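PDB 6D25: alpha-L-arabinosidase from Xanthomonas axonopodis pv. citri, which probably hydrolyses alpha-L-arabinofuranosyl side groups of arabinoxylans, coping with internal di-substitutions, as a glycoside hydrolase of family GH51. Local coordinates for residues Q47-F52 against L354-F359; V83-A88 against P393-F398; M265-I270 against D299-K304; F359-E364 against A407-L412. All coordinates share one frame; numbering follows the deposited sequence.

Overall arrangement
Three of the contacts build a (beta/alpha)8 barrel, and the fourth ties it to the beta-rich domain. Contacts 1 and 3, with centres about 12 Å apart, reach the same parallel sheet: strand 262-269 meets helix 285-312 in contact 3, whose segments lie in sequence between those of contact 1. Contact 2 pairs the first and last helices of the barrel and touches contact 1 through Phe398 on Phe356. Contacts 1 and 4 share Phe359 and helix 346-361, which thus bridges barrel and mixed sheet. Contacts 2 and 3, about 24 Å between centres, lie on opposite sides of the chain's centre. Contacts 1 and 2 join segments some 300 residues apart where the barrel closes.

Contact 1 (Q47-F52 against L354-F359); sequences QLFGQF and LNFDIF
Phe49 meets one face of the Phe356 ring with its edge: CE1 of Phe49 stands over the centre of that ring, 3.4 Å above its plane. Seen from the other partner, CE2 of Phe356 lies at the edge of the Phe49 ring, in its plane. This is an edge-to-face pair, with centroids 4.6 Å apart and planes inclined at 56°. A third ring, Phe359, has Asn355 O of its own helix over one face, offset toward the rim. Residues 47-52 lead through a turn, with Gly50 N bonded to Gln47 O, into strand 51-52, the first strand of a (beta/alpha)8 barrel; backbone bonds of Gln47 and Gly50 to Ala369 and Ile371 of the last strand close the barrel here. Helix 346-361 packs against the turn. Phe49 gets its ring across by setting CG anti to its carbonyl carbon (chi1 -62°), although its CB does not point straight at the helix. Leu48 is aimed at the helix and runs alongside the Phe359 side chain, the two heading opposite ways; its branched end straddles one atom: CD1 of Leu48 is 3.9 Å and CD2 of Leu48 4.0 Å from Phe359 CB. Phe398 adds another edge-to-face partner to Phe356.

Contact 2 (V83-A88 against P393-F398); sequences VAALKA and PTYHVF
Tyr395 reaches across to Ala85 with its full length, and nearly the whole contact hangs on that one side chain. The backbones stay well apart, the nearest pair, Ala88 CA and Phe398 CA, being 10.1 Å from each other. Two torsions let the tyrosine span the gap: chi1 of 175° extends CG opposite the backbone N, and chi2 of -87° stands the ring across the plane of CA, CB and CG. The hydroxyl is thereby delivered to the helix, where Tyr395 OH donates a short hydrogen bond of 2.6 Å to Ala85 O. It approaches that carbonyl at a C=O...O angle of 122°, tilted somewhat from its plane, while Ala85 O itself lies at the edge of the ring and near the ring plane. Helix 80-88 follows the first strand of the (beta/alpha)8 barrel and helix 393-400 follows the eighth, so the tyrosine pins together the two helices that become neighbours when the barrel closes. Ala85 O also receives a weak bond from Ala88 N, one turn along, so the phenol shares this acceptor with a backbone N-H of helix 80-88. Two methyls lie close to the hydroxyl: Ala88 CB is 3.7 Å and Ala85 CB 3.8 Å from Tyr395 OH. Ala85 CB additionally lies 4.1 Å from Tyr395 CE2. Ile89 also touches the tyrosine, and Lys402 NZ bonds to Ala88 O.

Contact 3 (M265-I270 against D299-K304); sequences MHYYTI and DELITK
Leu301 projects from its helix to meet Tyr267 with its tip and Met265 at its base, two strand residues that both point at the helix. Its CD1 methyl rests on one face of the tyrosine ring, offset toward the CG-CD1 side: Leu301 CD1 is 3.4 Å from Tyr267 CG and 27° off the ring normal, a CH-pi contact. The two side chains meet at about a right angle. Nearer the helix backbone, Met265 bends round, its chi3 of -81° turning the terminal methyl so that Met265 CE lies 4.0 Å from Leu301 CB. The sulfur at that bend fits against the neighbouring isoleucine, with Met265 SD 4.1 Å from Ile302 CG1. Tyr267 is also held at its far end, where OH bonds to Arg294 O earlier in the same helix. Met298 and Val322 add to the apolar packing round Met265, while Ile358 and Phe359 of helix 346-361 abut Ile302. The short strand and helix segments run antiparallel, at 167°, with their axes 10.4 Å apart at closest approach. His266, between the two contact residues, points away from the helix, the alternation of a strand covered on its outer side in a beta-alpha unit of the (beta/alpha)8 barrel.

Contact 4 (F359-E364 against A407-L412); sequences FSQHAE and ATHLPL
Gln361 bends back to the CE1 corner of the His409 ring. The CB atom starts away from the strand; CG then lies anti to the carbonyl carbon, and a bend at chi2 of -46° brings the amide round to the histidine. Gln361 CD is 3.6 Å from His409 CE1, and the two tips of the amide straddle that same carbon: Gln361 OE1 at 3.3 Å, at the edge and near the ring plane, and Gln361 NE2 at 3.5 Å. The amide and ring planes are turned 63° apart. NE2 donates to a water 2.9 Å away that passes the link on to Leu410 O, and it bonds weakly to Asp357 O. At the ND1 corner of the ring, Ser360 O comes within 3.3 Å of His409 ND1 at an angle too poor for bonding. ND1 instead meets an in-plane water, 2.7 Å off, which donates to Ser360 OG, a hydroxyl also bonded to Asp357 O. Strand 407-421 belongs to the mixed sheet of the beta-rich domain, and helix 346-361 to the barrel. With water carrying the polar links, the junction is a hydrated one, and the CE1-H of His409 is probably polarised enough to suit a neighbouring amide oxygen.

Contact 1 (Q47-F52 against L354-F359)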
# COMPACT_ATOMS: atom_id res chain seq x y z
N GLN A 47 -27.57 -19.06 -3.88
CA GLN A 47 -26.82 -17.80 -3.92
C GLN A 47 -26.66 -17.31 -5.37
O GLN A 47 -26.19 -16.20 -5.58
CB GLN A 47 -25.44 -17.95 -3.28
CG GLN A 47 -25.44 -18.54 -1.88
CD GLN A 47 -26.29 -17.79 -0.89
OE1 GLN A 47 -26.56 -16.61 -1.06
NE2 GLN A 47 -26.69 -18.48 0.17
N LEU A 48 -27.07 -18.11 -6.36
CA LEU A 48 -27.13 -17.63 -7.74
C LEU A 48 -28.17 -16.51 -7.90
O LEU A 48 -28.15 -15.79 -8.91
CB LEU A 48 -27.48 -18.82 -8.66
CG LEU A 48 -26.38 -19.87 -8.82
CD1 LEU A 48 -26.85 -20.97 -9.75
CD2 LEU A 48 -25.08 -19.26 -9.32
N PHE A 49 -29.05 -16.34 -6.94
CA PHE A 49 -30.12 -15.33 -6.98
C PHE A 49 -29.78 -14.14 -6.08
O PHE A 49 -30.70 -13.44 -5.63
CB PHE A 49 -31.44 -16.01 -6.57
CG PHE A 49 -31.80 -17.10 -7.55
CD1 PHE A 49 -32.34 -16.78 -8.78
CD2 PHE A 49 -31.46 -18.42 -7.31
CE1 PHE A 49 -32.59 -17.77 -9.73
CE2 PHE A 49 -31.76 -19.41 -8.22
CZ PHE A 49 -32.29 -19.08 -9.46
N GLY A 50 -28.49 -13.89 -5.86
CA GLY A 50 -28.06 -12.76 -5.05
C GLY A 50 -28.45 -11.42 -5.65
O GLY A 50 -28.66 -11.27 -6.90
N GLN A 51 -28.59 -10.45 -4.74
CA GLN A 51 -28.89 -9.07 -5.07
C GLN A 51 -27.67 -8.22 -4.69
O GLN A 51 -26.73 -8.67 -4.03
CB GLN A 51 -30.14 -8.61 -4.34
CG GLN A 51 -31.40 -9.44 -4.61
CD GLN A 51 -32.02 -9.17 -5.97
OE1 GLN A 51 -31.76 -8.16 -6.62
NE2 GLN A 51 -32.87 -10.09 -6.41
N PHE A 52 -27.70 -6.97 -5.14
CA PHE A 52 -26.58 -6.07 -5.06
C PHE A 52 -27.11 -4.66 -4.88
O PHE A 52 -27.76 -4.13 -5.78
CB PHE A 52 -25.73 -6.25 -6.32
CG PHE A 52 -24.62 -5.27 -6.55
CD1 PHE A 52 -23.97 -4.64 -5.49
CD2 PHE A 52 -24.21 -5.00 -7.85
CE1 PHE A 52 -22.97 -3.71 -5.74
CE2 PHE A 52 -23.20 -4.06 -8.08
CZ PHE A 52 -22.59 -3.43 -7.03
N LEU A 354 -32.37 -16.22 -19.25
CA LEU A 354 -31.25 -16.84 -19.98
C LEU A 354 -30.02 -16.99 -19.07
O LEU A 354 -29.32 -18.00 -19.12
CB LEU A 354 -30.93 -16.03 -21.23
CG LEU A 354 -32.03 -15.95 -22.28
CD1 LEU A 354 -31.64 -14.98 -23.37
CD2 LEU A 354 -32.31 -17.31 -22.86
N ASN A 355 -29.77 -15.99 -18.24
CA ASN A 355 -28.65 -16.04 -17.32
C ASN A 355 -28.85 -17.12 -16.25
O ASN A 355 -27.91 -17.89 -15.97
CB ASN A 355 -28.35 -14.68 -16.72
CG ASN A 355 -27.51 -13.84 -17.65
OD1 ASN A 355 -26.27 -13.93 -17.62
ND2 ASN A 355 -28.16 -13.02 -18.49
N PHE A 356 -30.05 -17.21 -15.68
CA PHE A 356 -30.33 -18.31 -14.73
C PHE A 356 -30.14 -19.70 -15.37
O PHE A 356 -29.55 -20.58 -14.75
CB PHE A 356 -31.73 -18.19 -14.16
CG PHE A 356 -31.98 -16.95 -13.35
CD1 PHE A 356 -30.97 -16.37 -12.59
CD2 PHE A 356 -33.26 -16.43 -13.25
CE1 PHE A 356 -31.24 -15.29 -11.75
CE2 PHE A 356 -33.51 -15.35 -12.41
CZ PHE A 356 -32.50 -14.77 -11.70
N ASP A 357 -30.58 -19.84 -16.61
CA ASP A 357 -30.37 -21.10 -17.34
C ASP A 357 -28.87 -21.40 -17.38
O ASP A 357 -28.42 -22.50 -17.04
CB ASP A 357 -30.95 -21.05 -18.75
CG ASP A 357 -32.48 -20.98 -18.86
OD1 ASP A 357 -33.19 -21.22 -17.82
OD2 ASP A 357 -32.97 -20.66 -20.02
N ILE A 358 -28.09 -20.38 -17.78
CA ILE A 358 -26.65 -20.57 -17.97
C ILE A 358 -25.96 -20.89 -16.64
O ILE A 358 -25.14 -21.81 -16.53
CB ILE A 358 -26.06 -19.35 -18.68
CG1 ILE A 358 -26.47 -19.29 -20.15
CG2 ILE A 358 -24.53 -19.28 -18.52
CD1 ILE A 358 -26.25 -17.91 -20.77
N PHE A 359 -26.27 -20.12 -15.60
CA PHE A 359 -25.63 -20.37 -14.30
C PHE A 359 -25.92 -21.80 -13.84
O PHE A 359 -25.00 -22.49 -13.31
CB PHE A 359 -26.14 -19.42 -13.22
CG PHE A 359 -25.94 -17.94 -13.45
CD1 PHE A 359 -24.90 -17.47 -14.21
CD2 PHE A 359 -26.75 -17.02 -12.81
CE1 PHE A 359 -24.72 -16.10 -14.42
CE2 PHE A 359 -26.56 -15.66 -12.98
CZ PHE A 359 -25.56 -15.21 -13.80

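Contact 2 (V83-A88 against P393-F398)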
# COMPACT_ATOMS: atom_id res chain seq x y z
N VAL A 83 -39.58 -4.29 1.67
CA VAL A 83 -39.30 -5.41 2.54
C VAL A 83 -40.18 -6.60 2.16
O VAL A 83 -39.67 -7.73 2.00
CB VAL A 83 -39.46 -5.03 4.03
CG1 VAL A 83 -39.46 -6.25 4.94
CG2 VAL A 83 -38.38 -4.06 4.45
N ALA A 84 -41.49 -6.37 2.01
CA ALA A 84 -42.40 -7.46 1.74
C ALA A 84 -42.07 -8.09 0.37
O ALA A 84 -42.08 -9.33 0.20
CB ALA A 84 -43.81 -6.96 1.83
N ALA A 85 -41.79 -7.25 -0.61
CA ALA A 85 -41.54 -7.74 -1.96
C ALA A 85 -40.25 -8.58 -2.01
O ALA A 85 -40.19 -9.61 -2.69
CB ALA A 85 -41.50 -6.59 -2.92
N LEU A 86 -39.22 -8.16 -1.31
CA LEU A 86 -37.97 -8.90 -1.34
C LEU A 86 -38.10 -10.20 -0.53
O LEU A 86 -37.56 -11.25 -0.93
CB LEU A 86 -36.83 -8.03 -0.79
CG LEU A 86 -36.50 -6.81 -1.66
CD1 LEU A 86 -35.48 -5.94 -0.96
CD2 LEU A 86 -35.98 -7.24 -3.04
N LYS A 87 -38.82 -10.17 0.58
CA LYS A 87 -39.08 -11.41 1.32
C LYS A 87 -39.81 -12.42 0.42
O LYS A 87 -39.53 -13.62 0.51
CB LYS A 87 -39.90 -11.15 2.59
CG LYS A 87 -39.08 -10.51 3.69
CD LYS A 87 -39.87 -10.24 4.95
CE LYS A 87 -40.07 -11.52 5.74
NZ LYS A 87 -40.67 -11.21 7.04
N ALA A 88 -40.73 -11.95 -0.41
CA ALA A 88 -41.56 -12.86 -1.20
C ALA A 88 -40.71 -13.59 -2.26
O ALA A 88 -41.14 -14.64 -2.71
CB ALA A 88 -42.71 -12.12 -1.85
N PRO A 393 -40.43 -6.60 -14.60
CA PRO A 393 -40.41 -7.90 -15.23
C PRO A 393 -39.29 -8.80 -14.70
O PRO A 393 -39.50 -10.00 -14.56
CB PRO A 393 -40.24 -7.59 -16.73
CG PRO A 393 -40.88 -6.27 -16.87
CD PRO A 393 -40.46 -5.53 -15.60
N THR A 394 -38.15 -8.22 -14.38
CA THR A 394 -37.02 -8.99 -13.89
C THR A 394 -37.36 -9.60 -12.53
O THR A 394 -37.03 -10.75 -12.28
CB THR A 394 -35.76 -8.11 -13.81
OG1 THR A 394 -35.44 -7.67 -15.11
CG2 THR A 394 -34.57 -8.84 -13.19
N TYR A 395 -38.00 -8.85 -11.64
CA TYR A 395 -38.48 -9.37 -10.35
C TYR A 395 -39.27 -10.66 -10.55
O TYR A 395 -39.08 -11.64 -9.80
CB TYR A 395 -39.36 -8.33 -9.65
CG TYR A 395 -40.00 -8.79 -8.37
CD1 TYR A 395 -41.22 -9.45 -8.34
CD2 TYR A 395 -39.39 -8.55 -7.15
CE1 TYR A 395 -41.79 -9.87 -7.15
CE2 TYR A 395 -39.96 -8.94 -5.96
CZ TYR A 395 -41.18 -9.59 -5.95
OH TYR A 395 -41.73 -9.97 -4.74
N HIS A 396 -40.18 -10.63 -11.52
CA HIS A 396 -41.06 -11.77 -11.76
C HIS A 396 -40.24 -12.98 -12.22
O HIS A 396 -40.63 -14.11 -11.93
CB HIS A 396 -42.14 -11.42 -12.77
CG HIS A 396 -43.07 -10.37 -12.25
ND1 HIS A 396 -43.70 -10.46 -11.02
CD2 HIS A 396 -43.48 -9.19 -12.79
CE1 HIS A 396 -44.50 -9.42 -10.85
NE2 HIS A 396 -44.32 -8.60 -11.90
N VAL A 397 -39.12 -12.77 -12.90
CA VAL A 397 -38.29 -13.92 -13.28
C VAL A 397 -37.59 -14.51 -12.04
O VAL A 397 -37.54 -15.75 -11.88
CB VAL A 397 -37.29 -13.57 -14.38
CG1 VAL A 397 -36.51 -14.81 -14.80
CG2 VAL A 397 -37.97 -12.96 -15.60
N PHE A 398 -37.10 -13.68 -11.14
CA PHE A 398 -36.58 -14.18 -9.84
C PHE A 398 -37.66 -14.99 -9.12
O PHE A 398 -37.35 -16.07 -8.58
CB PHE A 398 -36.07 -13.03 -8.96
CG PHE A 398 -34.67 -12.57 -9.32
CD1 PHE A 398 -34.42 -11.87 -10.48
CD2 PHE A 398 -33.59 -12.88 -8.50
CE1 PHE A 398 -33.13 -11.47 -10.81
CE2 PHE A 398 -32.31 -12.48 -8.82
CZ PHE A 398 -32.08 -11.78 -9.96

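Contact 3 (M265-I270 against D299-K304)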
# COMPACT_ATOMS: atom_id res chain seq x y z
N MET A 265 -16.37 -12.42 -10.99
CA MET A 265 -16.32 -12.00 -12.37
C MET A 265 -17.51 -11.07 -12.64
O MET A 265 -18.51 -11.17 -11.97
CB MET A 265 -16.34 -13.18 -13.33
CG MET A 265 -17.59 -13.99 -13.34
SD MET A 265 -17.64 -15.10 -14.85
CE MET A 265 -18.20 -13.94 -16.09
N HIS A 266 -17.35 -10.17 -13.59
CA HIS A 266 -18.34 -9.14 -13.90
C HIS A 266 -18.58 -9.18 -15.41
O HIS A 266 -17.60 -9.17 -16.17
CB HIS A 266 -17.85 -7.74 -13.53
CG HIS A 266 -17.63 -7.55 -12.07
ND1 HIS A 266 -17.02 -6.46 -11.53
CD2 HIS A 266 -18.03 -8.27 -11.01
CE1 HIS A 266 -17.02 -6.53 -10.23
NE2 HIS A 266 -17.62 -7.63 -9.87
N TYR A 267 -19.87 -9.20 -15.82
CA TYR A 267 -20.21 -9.03 -17.23
C TYR A 267 -21.59 -8.40 -17.36
O TYR A 267 -22.60 -9.02 -17.01
CB TYR A 267 -20.21 -10.37 -17.97
CG TYR A 267 -20.63 -10.23 -19.42
CD1 TYR A 267 -19.85 -9.51 -20.31
CD2 TYR A 267 -21.82 -10.78 -19.89
CE1 TYR A 267 -20.23 -9.31 -21.63
CE2 TYR A 267 -22.21 -10.59 -21.21
CZ TYR A 267 -21.42 -9.86 -22.08
OH TYR A 267 -21.84 -9.67 -23.38
N TYR A 268 -21.63 -7.19 -17.91
CA TYR A 268 -22.85 -6.48 -18.22
C TYR A 268 -23.24 -6.72 -19.67
O TYR A 268 -22.41 -6.83 -20.57
CB TYR A 268 -22.68 -4.98 -18.01
CG TYR A 268 -22.59 -4.58 -16.57
CD1 TYR A 268 -23.73 -4.47 -15.80
CD2 TYR A 268 -21.37 -4.37 -15.95
CE1 TYR A 268 -23.66 -4.13 -14.45
CE2 TYR A 268 -21.29 -4.06 -14.60
CZ TYR A 268 -22.44 -3.92 -13.85
OH TYR A 268 -22.38 -3.61 -12.50
N THR A 269 -24.56 -6.75 -19.85
CA THR A 269 -25.16 -6.85 -21.15
C THR A 269 -25.43 -5.42 -21.65
O THR A 269 -26.34 -4.75 -21.12
CB THR A 269 -26.43 -7.71 -21.08
OG1 THR A 269 -26.08 -9.03 -20.65
CG2 THR A 269 -27.16 -7.78 -22.40
N ILE A 270 -24.64 -4.96 -22.62
CA ILE A 270 -24.69 -3.56 -23.00
C ILE A 270 -24.92 -3.50 -24.51
O ILE A 270 -23.96 -3.43 -25.29
CB ILE A 270 -23.42 -2.80 -22.58
CG1 ILE A 270 -23.04 -3.06 -21.13
CG2 ILE A 270 -23.56 -1.32 -22.88
CD1 ILE A 270 -21.85 -2.26 -20.63
N ASP A 299 -22.25 -17.45 -21.23
CA ASP A 299 -21.93 -18.86 -21.22
C ASP A 299 -20.47 -19.10 -21.64
O ASP A 299 -19.76 -19.86 -21.00
CB ASP A 299 -22.86 -19.69 -22.10
CG ASP A 299 -22.58 -21.18 -21.93
OD1 ASP A 299 -22.80 -21.71 -20.86
OD2 ASP A 299 -22.05 -21.76 -22.84
N GLU A 300 -20.02 -18.43 -22.71
CA GLU A 300 -18.64 -18.54 -23.17
C GLU A 300 -17.66 -18.04 -22.09
O GLU A 300 -16.64 -18.67 -21.84
CB GLU A 300 -18.46 -17.74 -24.47
CG GLU A 300 -17.04 -17.69 -24.95
CD GLU A 300 -16.80 -16.81 -26.17
OE1 GLU A 300 -17.80 -16.38 -26.82
OE2 GLU A 300 -15.60 -16.58 -26.47
N LEU A 301 -17.97 -16.89 -21.48
CA LEU A 301 -17.10 -16.33 -20.43
C LEU A 301 -16.98 -17.31 -19.26
O LEU A 301 -15.86 -17.59 -18.80
CB LEU A 301 -17.67 -15.00 -19.94
CG LEU A 301 -17.73 -13.88 -20.97
CD1 LEU A 301 -18.37 -12.66 -20.33
CD2 LEU A 301 -16.37 -13.52 -21.56
N ILE A 302 -18.10 -17.83 -18.76
CA ILE A 302 -18.03 -18.77 -17.65
C ILE A 302 -17.20 -20.00 -18.04
O ILE A 302 -16.36 -20.47 -17.25
CB ILE A 302 -19.44 -19.16 -17.17
CG1 ILE A 302 -20.09 -17.96 -16.47
CG2 ILE A 302 -19.39 -20.38 -16.27
CD1 ILE A 302 -21.57 -18.13 -16.16
N THR A 303 -17.43 -20.51 -19.25
CA THR A 303 -16.74 -21.70 -19.72
C THR A 303 -15.24 -21.47 -19.66
O THR A 303 -14.49 -22.27 -19.10
CB THR A 303 -17.23 -22.12 -21.11
OG1 THR A 303 -18.63 -22.40 -20.95
CG2 THR A 303 -16.51 -23.32 -21.66
N LYS A 304 -14.80 -20.38 -20.26
CA LYS A 304 -13.36 -20.13 -20.42
C LYS A 304 -12.73 -19.73 -19.09
O LYS A 304 -11.62 -20.21 -18.79
CB LYS A 304 -13.12 -19.10 -21.52
CG LYS A 304 -13.33 -19.68 -22.90
CD LYS A 304 -13.14 -18.74 -24.04
CE LYS A 304 -13.36 -19.47 -25.36
NZ LYS A 304 -13.39 -18.52 -26.49

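Contact 4 (F359-E364 against A407-L412)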
# COMPACT_ATOMS: atom_id res chain seq x y z
N PHE A 359 -26.27 -20.12 -15.60
CA PHE A 359 -25.63 -20.37 -14.30
C PHE A 359 -25.92 -21.80 -13.84
O PHE A 359 -25.00 -22.49 -13.31
CB PHE A 359 -26.14 -19.42 -13.22
CG PHE A 359 -25.94 -17.94 -13.45
CD1 PHE A 359 -24.90 -17.47 -14.21
CD2 PHE A 359 -26.75 -17.02 -12.81
CE1 PHE A 359 -24.72 -16.10 -14.42
CE2 PHE A 359 -26.56 -15.66 -12.98
CZ PHE A 359 -25.56 -15.21 -13.80
N SER A 360 -27.17 -22.24 -14.02
CA SER A 360 -27.56 -23.55 -13.53
C SER A 360 -26.85 -24.67 -14.30
O SER A 360 -26.67 -25.79 -13.76
CB SER A 360 -29.07 -23.69 -13.56
OG SER A 360 -29.55 -24.00 -14.86
N GLN A 361 -26.41 -24.40 -15.55
CA GLN A 361 -25.65 -25.35 -16.35
C GLN A 361 -24.19 -25.45 -15.87
O GLN A 361 -23.45 -26.34 -16.32
CB GLN A 361 -25.62 -24.97 -17.84
CG GLN A 361 -26.97 -24.88 -18.50
CD GLN A 361 -27.83 -26.07 -18.14
OE1 GLN A 361 -27.54 -27.20 -18.57
NE2 GLN A 361 -28.84 -25.83 -17.29
N HIS A 362 -23.73 -24.50 -15.04
CA HIS A 362 -22.34 -24.44 -14.58
C HIS A 362 -22.31 -24.51 -13.07
O HIS A 362 -21.40 -23.94 -12.44
CB HIS A 362 -21.68 -23.14 -15.09
CG HIS A 362 -21.50 -23.13 -16.58
ND1 HIS A 362 -20.40 -23.72 -17.16
CD2 HIS A 362 -22.26 -22.61 -17.56
CE1 HIS A 362 -20.50 -23.60 -18.49
NE2 HIS A 362 -21.63 -22.90 -18.77
N ALA A 363 -23.25 -25.27 -12.49
CA ALA A 363 -23.55 -25.16 -11.05
C ALA A 363 -22.41 -25.72 -10.19
O ALA A 363 -22.36 -25.40 -9.01
CB ALA A 363 -24.84 -25.89 -10.74
N GLU A 364 -21.55 -26.57 -10.72
CA GLU A 364 -20.44 -27.07 -9.86
C GLU A 364 -19.43 -25.95 -9.55
O GLU A 364 -18.87 -25.92 -8.44
CB GLU A 364 -19.72 -28.30 -10.39
CG GLU A 364 -19.53 -28.32 -11.88
CD GLU A 364 -20.82 -28.63 -12.66
OE1 GLU A 364 -21.31 -27.69 -13.42
OE2 GLU A 364 -21.38 -29.79 -12.45
N ALA A 407 -31.78 -26.27 -5.58
CA ALA A 407 -32.33 -27.41 -6.31
C ALA A 407 -31.17 -28.25 -6.85
O ALA A 407 -29.98 -27.91 -6.65
CB ALA A 407 -33.21 -26.94 -7.45
N THR A 408 -31.53 -29.34 -7.51
CA THR A 408 -30.60 -30.23 -8.17
C THR A 408 -30.72 -30.02 -9.69
O THR A 408 -31.81 -30.14 -10.25
CB THR A 408 -30.90 -31.69 -7.80
OG1 THR A 408 -30.78 -31.85 -6.39
CG2 THR A 408 -30.01 -32.70 -8.49
N HIS A 409 -29.60 -29.73 -10.32
CA HIS A 409 -29.55 -29.59 -11.79
C HIS A 409 -29.98 -30.89 -12.48
O HIS A 409 -29.51 -31.99 -12.11
CB HIS A 409 -28.14 -29.19 -12.22
CG HIS A 409 -27.89 -29.34 -13.69
ND1 HIS A 409 -28.41 -28.45 -14.60
CD2 HIS A 409 -27.20 -30.28 -14.39
CE1 HIS A 409 -28.02 -28.84 -15.80
NE2 HIS A 409 -27.29 -29.96 -15.72
N LEU A 410 -30.82 -30.78 -13.51
CA LEU A 410 -31.13 -31.89 -14.38
C LEU A 410 -30.72 -31.53 -15.82
O LEU A 410 -31.01 -30.43 -16.30
CB LEU A 410 -32.62 -32.21 -14.35
CG LEU A 410 -33.20 -32.52 -12.98
CD1 LEU A 410 -34.70 -32.71 -13.08
CD2 LEU A 410 -32.57 -33.74 -12.32
N PRO A 411 -30.06 -32.47 -16.52
CA PRO A 411 -29.66 -32.21 -17.91
C PRO A 411 -30.88 -32.02 -18.79
O PRO A 411 -31.77 -32.87 -18.78
CB PRO A 411 -28.85 -33.44 -18.36
CG PRO A 411 -28.34 -34.00 -17.01
CD PRO A 411 -29.43 -33.70 -16.02
N LEU A 412 -30.92 -30.92 -19.51
CA LEU A 412 -31.96 -30.65 -20.52
C LEU A 412 -31.23 -30.31 -21.82
O LEU A 412 -30.56 -29.30 -21.88
CB LEU A 412 -32.87 -29.50 -20.08
CG LEU A 412 -33.92 -29.08 -21.13
CD1 LEU A 412 -34.99 -30.15 -21.34
CD2 LEU A 412 -34.64 -27.82 -20.69
O HOH W 1 -30.39 -26.62 -14.21
O HOH W 2 -30.83 -27.92 -17.15
O HOH W 3 -28.22 -29.54 -19.32
O HOH W 4 -30.27 -27.57 -19.78